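Local coordinates for JSC1_58120g3 ([Leptolyngbya] sp. JSC-1, PDB 6XHH), which probably senses far-red light as a cyanobacteriochrome, through a GAF domain that holds a bilin chromophore of the verdin type, at residues N84-V89 / A158-L163; G142-F147 / M164-Q169. All coordinates share one frame; numbering follows the deposited sequence.

In the fold
Both contacts are buried and apolar, and both press helix 157-178 against the back of the six-stranded antiparallel sheet, with the bilin on its other face. Interaction 2 lies nearer the centre of the chain: its strand, 139-148, is an inner one, and a leucine settles on the helix beside an alanine. Interaction 1 lies at the sheet's margin, where the outermost strand 87-89 and the residue just before it offer a valine and a proline to a single valine about two turns earlier in the helix. The two adjoin, Pro-86 CG lying near Met-164 SD. Their dealings with the bilin differ: interaction 1 brings it an aromatic face, interaction 2 a hydrogen-bonding hydroxyl.

Interaction 1: residues N84-V89 / A158-L163; sequences NQPFVV and AEVQLL. With M1V (mesobiliverdin IX(alpha)), chain C.
At the edge of the GAF-domain sheet, strand 87-89 and the turn before it rest on helix 157-178 through Pro-86, Val-88 and Val-160. Val-160 divides its two methyls between the partners. CG1, anti to the backbone N (chi1 -179°), comes within 3.6 Å of Pro-86 CB and also touches CG, the proline ring and the valine crossing at about a right angle. CG2 meets Val-88 CG2 tip to tip at 3.8 Å. Compact branched and cyclic side chains suit this place, filling the interface without polar atoms that need partners; Trp-99 of strand 95-100 also packs on Pro-86 and Val-160. In the antiparallel sheet of the GAF fold, successive residues of an edge strand face opposite ways, and Phe-87, between the two helix-facing residues, points to the bilin. Its ring receives the aliphatic propionate carbon CAC of M1V over the centre of one face, 3.6 Å above the plane. The ring of His-117, itself hydrogen-bonded to M1V, meets Phe-87 with the planes about 20° apart. Were Phe-87 an alanine, the propionate arm would probably lose the flat surface under CAC, and the His-117 ring would be left without its neighbour.

Interaction 2: residues G142-F147 / M164-Q169; sequences GLLSAF and MRVADQ. With M1V (mesobiliverdin IX(alpha)), chain C.
Leu-144 reaches from strand 139-148 to Val-166 and Ala-167 with its CD2 methyl. Its chi1 of 171° swings CG away from the backbone N, carrying the branch out to the helix, where it crosses Val-166 at about a right angle, CD2 lying 3.9 Å from Val-166 CG1. The same methyl stands 4.1 Å from Ala-167 CB; the alanine is short enough to let strand and helix approach, with the CA atoms of Leu-144 and Ala-167 6.3 Å apart. This is the helix-on-sheet layer of the GAF fold, and Leu-5 and Val-8 of helix 2-13 pack on Val-166. Leu-143, Ser-145 and Phe-147 belong to the chromophore pocket on the opposite face of the strand. Ser-145 OG donates a 2.8 Å hydrogen bond to the D-ring lactam oxygen OD of M1V, a hydroxyl small enough to fit beside the ring. Phe-147 turns its ring edge to the same oxygen, CZ 3.5 Å from OD, while Leu-143 CD1 lies against C3D and C2D of the D ring. Arg-165 and Asp-168 form a salt bridge (NE to OD2 2.9 Å), the oxygen in the guanidinium plane but NE on the anti side of the carboxylate, 35° out of its plane.

Interaction 1: residues N84-V89 / A158-L163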
loop_
_atom_site.group_PDB
_atom_site.type_symbol
_atom_site.label_atom_id
_atom_site.label_comp_id
_atom_site.label_asym_id
_atom_site.label_seq_id
_atom_site.Cartn_x
_atom_site.Cartn_y
_atom_site.Cartn_z
ATOM N N ASN A 84 -1.242 3.714 -12.137
ATOM C CA ASN A 84 -1.036 4.415 -10.862
ATOM C C ASN A 84 -2.348 4.892 -10.244
ATOM O O ASN A 84 -2.437 5.993 -9.686
ATOM C CB ASN A 84 -0.067 5.586 -11.006
ATOM C CG ASN A 84 0.456 6.048 -9.664
ATOM O OD1 ASN A 84 0.349 5.318 -8.667
ATOM N ND2 ASN A 84 1.001 7.261 -9.615
ATOM N N GLN A 85 -3.370 4.047 -10.318
ATOM C CA GLN A 85 -4.583 4.321 -9.561
ATOM C C GLN A 85 -4.505 3.633 -8.196
ATOM O O GLN A 85 -4.023 2.495 -8.101
ATOM C CB GLN A 85 -5.810 3.839 -10.328
ATOM C CG GLN A 85 -6.053 4.629 -11.610
ATOM C CD GLN A 85 -7.518 4.634 -12.016
ATOM O OE1 GLN A 85 -8.410 4.841 -11.184
ATOM N NE2 GLN A 85 -7.776 4.401 -13.300
ATOM N N PRO A 86 -4.929 4.293 -7.121
ATOM C CA PRO A 86 -4.954 3.639 -5.810
ATOM C C PRO A 86 -6.179 2.748 -5.667
ATOM O O PRO A 86 -7.142 2.825 -6.438
ATOM C CB PRO A 86 -5.029 4.813 -4.832
ATOM C CG PRO A 86 -5.814 5.830 -5.570
ATOM C CD PRO A 86 -5.414 5.681 -7.041
ATOM N N PHE A 87 -6.133 1.907 -4.635
ATOM C CA PHE A 87 -7.244 1.068 -4.208
ATOM C C PHE A 87 -7.544 1.397 -2.751
ATOM O O PHE A 87 -6.699 1.175 -1.879
ATOM C CB PHE A 87 -6.890 -0.407 -4.386
ATOM C CG PHE A 87 -8.046 -1.346 -4.198
ATOM C CD1 PHE A 87 -9.134 -1.296 -5.046
ATOM C CD2 PHE A 87 -8.032 -2.283 -3.183
ATOM C CE1 PHE A 87 -10.196 -2.155 -4.884
ATOM C CE2 PHE A 87 -9.097 -3.143 -3.021
ATOM C CZ PHE A 87 -10.174 -3.091 -3.869
ATOM N N VAL A 88 -8.738 1.918 -2.489
ATOM C CA VAL A 88 -9.072 2.568 -1.222
ATOM C C VAL A 88 -10.328 1.917 -0.660
ATOM O O VAL A 88 -11.401 2.046 -1.249
ATOM C CB VAL A 88 -9.291 4.075 -1.398
ATOM C CG1 VAL A 88 -9.544 4.732 -0.051
ATOM C CG2 VAL A 88 -8.099 4.717 -2.135
ATOM N N VAL A 89 -10.201 1.220 0.467
ATOM C CA VAL A 89 -11.306 0.440 1.042
ATOM C C VAL A 89 -11.402 0.716 2.542
ATOM O O VAL A 89 -10.612 0.182 3.333
ATOM C CB VAL A 89 -11.134 -1.055 0.770
ATOM C CG1 VAL A 89 -12.297 -1.844 1.389
ATOM C CG2 VAL A 89 -11.026 -1.303 -0.737
ATOM N N ALA A 158 -6.460 13.031 1.073
ATOM C CA ALA A 158 -5.139 13.543 1.436
ATOM C C ALA A 158 -4.221 12.431 1.944
ATOM O O ALA A 158 -3.020 12.434 1.666
ATOM C CB ALA A 158 -5.269 14.652 2.482
ATOM N N GLU A 159 -4.762 11.474 2.703
ATOM C CA GLU A 159 -3.966 10.318 3.098
ATOM C C GLU A 159 -3.557 9.477 1.898
ATOM O O GLU A 159 -2.430 8.977 1.834
ATOM C CB GLU A 159 -4.750 9.460 4.085
ATOM C CG GLU A 159 -4.965 10.158 5.386
ATOM C CD GLU A 159 -5.913 9.396 6.278
ATOM O OE1 GLU A 159 -6.760 8.655 5.756
ATOM O OE2 GLU A 159 -5.829 9.571 7.495
ATOM N N VAL A 160 -4.467 9.282 0.949
ATOM C CA VAL A 160 -4.110 8.491 -0.227
ATOM C C VAL A 160 -3.040 9.211 -1.039
ATOM O O VAL A 160 -2.084 8.596 -1.535
ATOM C CB VAL A 160 -5.372 8.195 -1.064
ATOM C CG1 VAL A 160 -5.012 7.361 -2.270
ATOM C CG2 VAL A 160 -6.419 7.477 -0.217
ATOM N N GLN A 161 -3.165 10.530 -1.168
ATOM C CA GLN A 161 -2.138 11.292 -1.865
ATOM C C GLN A 161 -0.795 11.188 -1.154
ATOM O O GLN A 161 0.240 10.978 -1.801
ATOM C CB GLN A 161 -2.584 12.750 -2.013
ATOM C CG GLN A 161 -3.509 12.948 -3.200
ATOM C CD GLN A 161 -4.685 13.877 -2.936
ATOM O OE1 GLN A 161 -4.656 14.703 -2.024
ATOM N NE2 GLN A 161 -5.732 13.736 -3.742
ATOM N N LEU A 162 -0.790 11.297 0.179
ATOM C CA LEU A 162 0.449 11.117 0.927
ATOM C C LEU A 162 1.051 9.750 0.640
ATOM O O LEU A 162 2.255 9.623 0.383
ATOM C CB LEU A 162 0.192 11.301 2.427
ATOM C CG LEU A 162 1.335 11.240 3.460
ATOM C CD1 LEU A 162 1.750 9.815 3.803
ATOM C CD2 LEU A 162 2.533 12.029 3.017
ATOM N N LEU A 163 0.224 8.701 0.704
ATOM C CA LEU A 163 0.734 7.353 0.481
ATOM C C LEU A 163 1.382 7.230 -0.884
ATOM O O LEU A 163 2.420 6.578 -1.029
ATOM C CB LEU A 163 -0.402 6.336 0.605
ATOM C CG LEU A 163 -0.739 5.717 1.961
ATOM C CD1 LEU A 163 -1.895 4.732 1.820
ATOM C CD2 LEU A 163 0.466 5.012 2.595
HETATM O OA M1V C . -6.337 -13.643 -3.758
HETATM C C1A M1V C . -7.321 -13.603 -4.482
HETATM N NA M1V C . -7.763 -12.493 -5.086
HETATM C C2A M1V C . -8.142 -14.699 -4.815
HETATM C CMA M1V C . -7.966 -16.119 -4.328
HETATM C C3A M1V C . -9.146 -14.240 -5.664
HETATM C CAA M1V C . -10.247 -15.028 -6.266
HETATM C CBA M1V C . -10.189 -15.034 -7.795
HETATM C C4A M1V C . -8.903 -12.791 -5.840
HETATM C CHA M1V C . -9.665 -11.968 -6.624
HETATM C C1B M1V C . -9.543 -10.534 -6.902
HETATM C C2B M1V C . -10.495 -9.854 -7.707
HETATM C CMB M1V C . -11.719 -10.471 -8.340
HETATM C C3B M1V C . -10.109 -8.550 -7.783
HETATM C CAB M1V C . -10.826 -7.439 -8.530
HETATM C CBB M1V C . -11.524 -6.497 -7.534
HETATM C CGB M1V C . -12.683 -7.199 -6.860
HETATM O O2B M1V C . -13.699 -7.509 -7.528
HETATM O O1B M1V C . -12.656 -7.482 -5.642
HETATM N NB M1V C . -8.606 -9.654 -6.517
HETATM C C4B M1V C . -8.904 -8.440 -7.027
HETATM C CHB M1V C . -8.222 -7.219 -6.906
HETATM C C1C M1V C . -7.163 -6.814 -6.080
HETATM C C2C M1V C . -6.835 -5.465 -5.888
HETATM C CAC M1V C . -7.507 -4.305 -6.591
HETATM C CBC M1V C . -6.800 -4.264 -7.975
HETATM C CGC M1V C . -7.540 -3.508 -9.069
HETATM O O2C M1V C . -8.628 -2.937 -8.830
HETATM O O1C M1V C . -7.077 -3.454 -10.237
HETATM C C3C M1V C . -5.746 -5.427 -5.020
HETATM C CMC M1V C . -5.070 -4.171 -4.545
HETATM N NC M1V C . -6.310 -7.585 -5.321
HETATM C C4C M1V C . -5.438 -6.756 -4.661
HETATM C CHC M1V C . -4.430 -7.322 -3.829
HETATM C C1D M1V C . -3.568 -6.731 -2.938
HETATM C C2D M1V C . -2.199 -7.073 -2.758
HETATM C CMD M1V C . -1.440 -8.108 -3.553
HETATM N ND M1V C . -3.891 -5.750 -2.010
HETATM C C4D M1V C . -2.782 -5.459 -1.299
HETATM O OD M1V C . -2.762 -4.621 -0.396
HETATM C C3D M1V C . -1.708 -6.284 -1.765
HETATM C CAD M1V C . -0.285 -6.273 -1.267
HETATM C CBD M1V C . -0.217 -6.979 0.069
#

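Interaction 2: residues G142-F147 / M164-Q169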
loop_
_atom_site.group_PDB
_atom_site.type_symbol
_atom_site.label_atom_id
_atom_site.label_comp_id
_atom_site.label_asym_id
_atom_site.label_seq_id
_atom_site.Cartn_x
_atom_site.Cartn_y
_atom_site.Cartn_z
ATOM N N GLY A 142 5.920 -2.828 -7.202
ATOM C CA GLY A 142 5.261 -3.437 -6.065
ATOM C C GLY A 142 4.166 -2.539 -5.546
ATOM O O GLY A 142 3.692 -1.645 -6.253
ATOM N N LEU A 143 3.766 -2.793 -4.298
ATOM C CA LEU A 143 2.673 -2.076 -3.660
ATOM C C LEU A 143 3.057 -1.654 -2.254
ATOM O O LEU A 143 3.707 -2.414 -1.524
ATOM C CB LEU A 143 1.405 -2.948 -3.599
ATOM C CG LEU A 143 0.900 -3.537 -4.918
ATOM C CD1 LEU A 143 -0.201 -4.570 -4.674
ATOM C CD2 LEU A 143 0.401 -2.429 -5.818
ATOM N N LEU A 144 2.622 -0.458 -1.874
ATOM C CA LEU A 144 2.671 0.033 -0.501
ATOM C C LEU A 144 1.246 0.027 0.035
ATOM O O LEU A 144 0.358 0.661 -0.558
ATOM C CB LEU A 144 3.276 1.438 -0.440
ATOM C CG LEU A 144 3.221 2.217 0.875
ATOM C CD1 LEU A 144 4.084 1.577 1.949
ATOM C CD2 LEU A 144 3.656 3.661 0.665
ATOM N N SER A 145 1.022 -0.712 1.119
ATOM C CA SER A 145 -0.306 -0.927 1.685
ATOM C C SER A 145 -0.348 -0.407 3.111
ATOM O O SER A 145 0.536 -0.712 3.918
ATOM C CB SER A 145 -0.703 -2.416 1.662
ATOM O OG SER A 145 -0.660 -2.912 0.326
ATOM N N ALA A 146 -1.384 0.358 3.411
ATOM C CA ALA A 146 -1.756 0.747 4.764
ATOM C C ALA A 146 -2.982 -0.048 5.186
ATOM O O ALA A 146 -4.009 -0.021 4.493
ATOM C CB ALA A 146 -2.056 2.247 4.809
ATOM N N PHE A 147 -2.888 -0.745 6.313
ATOM C CA PHE A 147 -3.927 -1.674 6.745
ATOM C C PHE A 147 -4.431 -1.313 8.141
ATOM O O PHE A 147 -3.649 -0.934 9.024
ATOM C CB PHE A 147 -3.405 -3.128 6.803
ATOM C CG PHE A 147 -3.029 -3.741 5.473
ATOM C CD1 PHE A 147 -3.863 -3.663 4.364
ATOM C CD2 PHE A 147 -1.839 -4.449 5.351
ATOM C CE1 PHE A 147 -3.509 -4.287 3.163
ATOM C CE2 PHE A 147 -1.480 -5.060 4.154
ATOM C CZ PHE A 147 -2.323 -4.979 3.065
ATOM N N MET A 164 0.769 7.845 -1.902
ATOM C CA MET A 164 1.320 7.787 -3.245
ATOM C C MET A 164 2.643 8.533 -3.339
ATOM O O MET A 164 3.543 8.092 -4.059
ATOM C CB MET A 164 0.305 8.343 -4.248
ATOM C CG MET A 164 -0.983 7.502 -4.336
ATOM S SD MET A 164 -2.280 8.163 -5.411
ATOM C CE MET A 164 -1.482 8.094 -7.005
ATOM N N ARG A 165 2.796 9.639 -2.601
ATOM C CA ARG A 165 4.068 10.359 -2.613
ATOM C C ARG A 165 5.149 9.576 -1.886
ATOM O O ARG A 165 6.312 9.588 -2.298
ATOM C CB ARG A 165 3.915 11.739 -1.973
ATOM C CG ARG A 165 2.966 12.678 -2.702
ATOM C CD ARG A 165 3.432 12.989 -4.108
ATOM N NE ARG A 165 3.022 11.969 -5.075
ATOM C CZ ARG A 165 1.764 11.744 -5.442
ATOM N NH1 ARG A 165 0.775 12.456 -4.921
ATOM N NH2 ARG A 165 1.493 10.798 -6.332
ATOM N N VAL A 166 4.783 8.904 -0.793
ATOM C CA VAL A 166 5.739 8.044 -0.102
ATOM C C VAL A 166 6.174 6.899 -1.010
ATOM O O VAL A 166 7.362 6.563 -1.090
ATOM C CB VAL A 166 5.130 7.535 1.211
ATOM C CG1 VAL A 166 6.047 6.505 1.850
ATOM C CG2 VAL A 166 4.900 8.706 2.171
ATOM N N ALA A 167 5.221 6.291 -1.716
ATOM C CA ALA A 167 5.574 5.236 -2.657
ATOM C C ALA A 167 6.483 5.770 -3.761
ATOM O O ALA A 167 7.397 5.072 -4.218
ATOM C CB ALA A 167 4.302 4.613 -3.238
ATOM N N ASP A 168 6.247 7.005 -4.203
ATOM C CA ASP A 168 7.167 7.651 -5.134
ATOM C C ASP A 168 8.589 7.666 -4.578
ATOM O O ASP A 168 9.548 7.333 -5.282
ATOM C CB ASP A 168 6.699 9.078 -5.420
ATOM C CG ASP A 168 5.502 9.135 -6.358
ATOM O OD1 ASP A 168 5.189 8.117 -7.009
ATOM O OD2 ASP A 168 4.892 10.223 -6.440
ATOM N N GLN A 169 8.737 8.069 -3.313
ATOM C CA GLN A 169 10.056 8.111 -2.686
ATOM C C GLN A 169 10.678 6.721 -2.609
ATOM O O GLN A 169 11.868 6.548 -2.886
ATOM C CB GLN A 169 9.943 8.727 -1.293
ATOM C CG GLN A 169 9.561 10.188 -1.303
ATOM C CD GLN A 169 10.408 10.987 -2.276
ATOM O OE1 GLN A 169 11.621 11.084 -2.116
ATOM N NE2 GLN A 169 9.773 11.534 -3.306
HETATM O OA M1V C . -6.337 -13.643 -3.758
HETATM C C1A M1V C . -7.321 -13.603 -4.482
HETATM N NA M1V C . -7.763 -12.493 -5.086
HETATM C C2A M1V C . -8.142 -14.699 -4.815
HETATM C CMA M1V C . -7.966 -16.119 -4.328
HETATM C C3A M1V C . -9.146 -14.240 -5.664
HETATM C CAA M1V C . -10.247 -15.028 -6.266
HETATM C CBA M1V C . -10.189 -15.034 -7.795
HETATM C C4A M1V C . -8.903 -12.791 -5.840
HETATM C CHA M1V C . -9.665 -11.968 -6.624
HETATM C C1B M1V C . -9.543 -10.534 -6.902
HETATM C C2B M1V C . -10.495 -9.854 -7.707
HETATM C CMB M1V C . -11.719 -10.471 -8.340
HETATM C C3B M1V C . -10.109 -8.550 -7.783
HETATM C CAB M1V C . -10.826 -7.439 -8.530
HETATM C CBB M1V C . -11.524 -6.497 -7.534
HETATM C CGB M1V C . -12.683 -7.199 -6.860
HETATM O O2B M1V C . -13.699 -7.509 -7.528
HETATM O O1B M1V C . -12.656 -7.482 -5.642
HETATM N NB M1V C . -8.606 -9.654 -6.517
HETATM C C4B M1V C . -8.904 -8.440 -7.027
HETATM C CHB M1V C . -8.222 -7.219 -6.906
HETATM C C1C M1V C . -7.163 -6.814 -6.080
HETATM C C2C M1V C . -6.835 -5.465 -5.888
HETATM C CAC M1V C . -7.507 -4.305 -6.591
HETATM C CBC M1V C . -6.800 -4.264 -7.975
HETATM C CGC M1V C . -7.540 -3.508 -9.069
HETATM O O2C M1V C . -8.628 -2.937 -8.830
HETATM O O1C M1V C . -7.077 -3.454 -10.237
HETATM C C3C M1V C . -5.746 -5.427 -5.020
HETATM C CMC M1V C . -5.070 -4.171 -4.545
HETATM N NC M1V C . -6.310 -7.585 -5.321
HETATM C C4C M1V C . -5.438 -6.756 -4.661
HETATM C CHC M1V C . -4.430 -7.322 -3.829
HETATM C C1D M1V C . -3.568 -6.731 -2.938
HETATM C C2D M1V C . -2.199 -7.073 -2.758
HETATM C CMD M1V C . -1.440 -8.108 -3.553
HETATM N ND M1V C . -3.891 -5.750 -2.010
HETATM C C4D M1V C . -2.782 -5.459 -1.299
HETATM O OD M1V C . -2.762 -4.621 -0.396
HETATM C C3D M1V C . -1.708 -6.284 -1.765
HETATM C CAD M1V C . -0.285 -6.273 -1.267
HETATM C CBD M1V C . -0.217 -6.979 0.069
#